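Local coordinates for protein Lys-gingipain catalytic subunit (PDB 6I9A) that cleaves peptide bonds, with a strong preference for those after lysine, as a secreted cysteine protease of a periodontal pathogen, degrading haemoglobin, collagen and immunoglobulins, at residues Y174-Y180 against Y313-F317. Residues are numbered along the deposited sequence; the frame is centred on the assembly and turned at random.
Sequences YGMQYYY and YDATF. With NA (sodium ion), chain F; NA (sodium ion), chain E.
The Tyr179 ring is sandwiched between the Tyr313 carbonyl, near the rim of one face, and CB of Tyr178 over the centre of the other; Asp314 OD1 meets its edge. Phe317 lies almost parallel to it, planes at 16°, but slid so far that the rings barely overlap; instead Tyr179 CB sits 3.5 Å from the Phe317 ring centroid, a CH-pi contact over one face of Phe317. Tyr180 turns an edge, offset, toward the face of Tyr313 and takes an edge of Phe317 on its own face, completing a four-ring aromatic cluster. The Tyr313 ring also lies against Gly175, its CD2 3.7 Å from Gly175 CA, while its hydroxyl goes to Asn212. Pointing its ring away from the backbone N (chi1 179°), Tyr174 brings OH to 2.7 Å from Asp314 OD1. Tyr179 OH donates to the same OD1 at 2.6 Å, on its anti side and 16° out of the carboxylate plane, and a water links this hydroxyl to Asp314 O. Tyr174 OH and Asp314 OD2 bind one sodium ion at 2.5 and 2.4 Å, in a site completed by a water, Val293 O, Thr308 OG1 and Ser309 O; the carbonyls of Ala315 and Thr316 bind a second sodium. Beside Tyr180, a second water joins its OH to Thr316 OG1, which also pairs with Ser312 one turn earlier. The contact thus packs the C-terminal end of helix 163-178 against helix 312-317 within the peptidase C25 catalytic domain. Sodium on OD2 and the Tyr179 hydroxyl on OD1 hold the Asp314 carboxylate by both oxygens, probably fixing its rotation.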
ATOM      1  N   TYR A 174       0.311  19.234 -10.976  1.00  9.09           N
ATOM      2  CA  TYR A 174      -0.441  19.392  -9.720  1.00  9.33           C
ATOM      3  C   TYR A 174       0.329  18.717  -8.577  1.00  8.58           C
ATOM      4  O   TYR A 174       0.541  19.313  -7.533  1.00  9.12           O
ATOM      5  CB  TYR A 174      -1.837  18.730  -9.904  1.00  9.08           C
ATOM      6  CG  TYR A 174      -2.709  18.812  -8.674  1.00  9.12           C
ATOM      7  CD1 TYR A 174      -3.658  19.833  -8.526  1.00  9.25           C
ATOM      8  CD2 TYR A 174      -2.601  17.865  -7.660  1.00  8.69           C
ATOM      9  CE1 TYR A 174      -4.502  19.878  -7.424  1.00  8.86           C
ATOM     10  CE2 TYR A 174      -3.432  17.912  -6.532  1.00  9.00           C
ATOM     11  CZ  TYR A 174      -4.366  18.922  -6.425  1.00  8.86           C
ATOM     12  OH  TYR A 174      -5.216  19.009  -5.359  1.00  9.64           O
ATOM     13  N   GLY A 175       0.779  17.479  -8.805  1.00  9.20           N
ATOM     14  CA  GLY A 175       1.589  16.789  -7.799  1.00  9.08           C
ATOM     15  C   GLY A 175       2.816  17.587  -7.360  1.00  9.08           C
ATOM     16  O   GLY A 175       3.116  17.690  -6.153  1.00  9.77           O
ATOM     17  N   MET A 176       3.535  18.118  -8.319  1.00  9.12           N
ATOM     18  CA  MET A 176       4.723  18.919  -8.017  1.00  9.56           C
ATOM     19  C   MET A 176       4.416  20.249  -7.352  1.00  9.68           C
ATOM     20  O   MET A 176       5.141  20.676  -6.452  1.00 11.07           O
ATOM     21  CB  MET A 176       5.558  19.167  -9.297  1.00 10.20           C
ATOM     22  CG  MET A 176       6.103  17.889  -9.892  1.00 11.22           C
ATOM     23  SD  MET A 176       7.239  18.141 -11.240  1.00 13.16           S
ATOM     24  CE  MET A 176       6.245  18.932 -12.373  1.00 14.55           C
ATOM     25  N   GLN A 177       3.340  20.920  -7.764  1.00  9.36           N
ATOM     26  CA  GLN A 177       3.012  22.204  -7.187  1.00  9.57           C
ATOM     27  C   GLN A 177       2.751  22.036  -5.721  1.00  9.89           C
ATOM     28  O   GLN A 177       3.205  22.846  -4.909  1.00 10.26           O
ATOM     29  CB  GLN A 177       1.768  22.799  -7.873  1.00 10.54           C
ATOM     30  CG  GLN A 177       1.295  24.048  -7.163  1.00 12.77           C
ATOM     31  CD  GLN A 177       0.251  24.805  -7.895  1.00 13.17           C
ATOM     32  OE1 GLN A 177      -0.100  24.485  -9.034  1.00 14.80           O
ATOM     33  NE2 GLN A 177      -0.209  25.873  -7.268  1.00 13.60           N
ATOM     34  N   TYR A 178       1.895  21.045  -5.354  1.00  9.74           N
ATOM     35  CA  TYR A 178       1.441  20.990  -3.987  1.00  9.74           C
ATOM     36  C   TYR A 178       2.261  20.107  -3.072  1.00  9.25           C
ATOM     37  O   TYR A 178       2.227  20.387  -1.858  1.00 10.63           O
ATOM     38  CB  TYR A 178      -0.035  20.529  -3.990  1.00 10.53           C
ATOM     39  CG  TYR A 178      -0.914  21.616  -4.573  1.00  9.90           C
ATOM     40  CD1 TYR A 178      -1.083  22.834  -3.907  1.00 11.89           C
ATOM     41  CD2 TYR A 178      -1.500  21.481  -5.843  1.00 10.52           C
ATOM     42  CE1 TYR A 178      -1.806  23.869  -4.477  1.00 12.33           C
ATOM     43  CE2 TYR A 178      -2.282  22.495  -6.386  1.00 10.82           C
ATOM     44  CZ  TYR A 178      -2.420  23.690  -5.700  1.00 11.23           C
ATOM     45  OH  TYR A 178      -3.247  24.656  -6.228  1.00 13.90           O
ATOM     46  N   TYR A 179       2.918  19.051  -3.581  1.00  9.10           N
ATOM     47  CA  TYR A 179       3.484  18.059  -2.655  1.00  9.25           C
ATOM     48  C   TYR A 179       4.916  17.634  -2.981  1.00  9.41           C
ATOM     49  O   TYR A 179       5.742  17.616  -2.078  1.00  9.78           O
ATOM     50  CB  TYR A 179       2.575  16.814  -2.655  1.00 10.07           C
ATOM     51  CG  TYR A 179       1.138  17.184  -2.345  1.00  9.59           C
ATOM     52  CD1 TYR A 179       0.791  17.772  -1.128  1.00  9.63           C
ATOM     53  CD2 TYR A 179       0.118  16.976  -3.281  1.00  9.63           C
ATOM     54  CE1 TYR A 179      -0.522  18.124  -0.838  1.00  9.27           C
ATOM     55  CE2 TYR A 179      -1.203  17.316  -2.994  1.00  9.02           C
ATOM     56  CZ  TYR A 179      -1.503  17.915  -1.778  1.00  9.43           C
ATOM     57  OH  TYR A 179      -2.795  18.302  -1.476  1.00  9.29           O
ATOM     58  N   TYR A 180       5.179  17.213  -4.224  1.00  9.34           N
ATOM     59  CA  TYR A 180       6.508  16.697  -4.591  1.00  9.39           C
ATOM     60  C   TYR A 180       7.414  17.857  -4.938  1.00  9.57           C
ATOM     61  O   TYR A 180       7.598  18.227  -6.101  1.00 10.08           O
ATOM     62  CB  TYR A 180       6.367  15.687  -5.746  1.00  9.38           C
ATOM     63  CG  TYR A 180       5.555  14.479  -5.331  1.00  9.79           C
ATOM     64  CD1 TYR A 180       6.072  13.546  -4.434  1.00 10.38           C
ATOM     65  CD2 TYR A 180       4.290  14.244  -5.866  1.00 11.13           C
ATOM     66  CE1 TYR A 180       5.318  12.444  -4.015  1.00 10.82           C
ATOM     67  CE2 TYR A 180       3.533  13.139  -5.463  1.00 11.33           C
ATOM     68  CZ  TYR A 180       4.044  12.250  -4.537  1.00 11.40           C
ATOM     69  OH  TYR A 180       3.301  11.174  -4.085  1.00 13.42           O
ATOM     70  N   TYR A 313      -2.974  12.092  -4.671  1.00  8.24           N
ATOM     71  CA  TYR A 313      -1.836  12.896  -4.167  1.00  8.72           C
ATOM     72  C   TYR A 313      -2.220  13.654  -2.885  1.00  8.56           C
ATOM     73  O   TYR A 313      -1.487  13.643  -1.896  1.00  8.67           O
ATOM     74  CB  TYR A 313      -1.359  13.912  -5.205  1.00  8.86           C
ATOM     75  CG  TYR A 313      -0.796  13.409  -6.522  1.00  8.48           C
ATOM     76  CD1 TYR A 313      -0.014  12.265  -6.591  1.00  9.03           C
ATOM     77  CD2 TYR A 313      -0.970  14.141  -7.679  1.00  9.19           C
ATOM     78  CE1 TYR A 313       0.586  11.871  -7.794  1.00  9.40           C
ATOM     79  CE2 TYR A 313      -0.356  13.771  -8.871  1.00  9.00           C
ATOM     80  CZ  TYR A 313       0.424  12.640  -8.922  1.00  9.20           C
ATOM     81  OH  TYR A 313       1.030  12.346 -10.107  1.00 10.31           O
ATOM     82  N   ASP A 314      -3.402  14.278  -2.905  1.00  8.24           N
ATOM     83  CA  ASP A 314      -3.866  15.038  -1.745  1.00  8.19           C
ATOM     84  C   ASP A 314      -3.953  14.140  -0.522  1.00  8.14           C
ATOM     85  O   ASP A 314      -3.506  14.518   0.582  1.00  8.85           O
ATOM     86  CB  ASP A 314      -5.258  15.641  -1.981  1.00  8.45           C
ATOM     87  CG  ASP A 314      -5.405  16.624  -3.114  1.00  8.62           C
ATOM     88  OD1 ASP A 314      -4.502  17.512  -3.260  1.00  9.22           O
ATOM     89  OD2 ASP A 314      -6.413  16.532  -3.854  1.00  9.49           O
ATOM     90  N   ALA A 315      -4.517  12.926  -0.681  1.00  8.65           N
ATOM     91  CA  ALA A 315      -4.710  12.045   0.454  1.00  8.51           C
ATOM     92  C   ALA A 315      -3.368  11.595   0.985  1.00  8.89           C
ATOM     93  O   ALA A 315      -3.165  11.577   2.215  1.00  8.85           O
ATOM     94  CB  ALA A 315      -5.530  10.845  -0.011  1.00 10.13           C
ATOM     95  N   THR A 316      -2.448  11.248   0.079  1.00  8.83           N
ATOM     96  CA  THR A 316      -1.116  10.797   0.506  1.00  8.96           C
ATOM     97  C   THR A 316      -0.554  11.809   1.509  1.00  8.36           C
ATOM     98  O   THR A 316      -0.013  11.419   2.561  1.00  9.15           O
ATOM     99  CB  THR A 316      -0.189  10.704  -0.736  1.00  8.72           C
ATOM    100  OG1 THR A 316      -0.715   9.723  -1.674  1.00  9.48           O
ATOM    101  CG2 THR A 316       1.182  10.217  -0.316  1.00  9.86           C
ATOM    102  N   PHE A 317      -0.640  13.095   1.155  1.00  8.71           N
ATOM    103  CA  PHE A 317       0.008  14.128   1.946  1.00  9.51           C
ATOM    104  C   PHE A 317      -0.808  14.684   3.114  1.00  9.31           C
ATOM    105  O   PHE A 317      -0.285  15.488   3.877  1.00 10.67           O
ATOM    106  CB  PHE A 317       0.496  15.247   1.016  1.00  9.94           C
ATOM    107  CG  PHE A 317       1.764  14.836   0.298  1.00  9.05           C
ATOM    108  CD1 PHE A 317       1.721  13.990  -0.802  1.00  9.68           C
ATOM    109  CD2 PHE A 317       3.015  15.165   0.823  1.00 10.13           C
ATOM    110  CE1 PHE A 317       2.904  13.478  -1.365  1.00 10.22           C
ATOM    111  CE2 PHE A 317       4.181  14.693   0.221  1.00 10.77           C
ATOM    112  CZ  PHE A 317       4.125  13.845  -0.832  1.00 10.85           C
TER
HETATM  113 NA    NA F 704      -7.485  17.937  -5.397  1.00  8.95          NA
HETATM  114 NA    NA E 703      -1.658  10.736   4.246  1.00  9.30          NA
HETATM  115  O   HOH W   1      -3.771  17.243   0.967  1.00 12.17           O
HETATM  116  O   HOH W   2       0.734   9.836  -4.241  1.00 12.57           O
HETATM  117  O   HOH W   3      -8.220  19.351  -3.544  1.00 10.55           O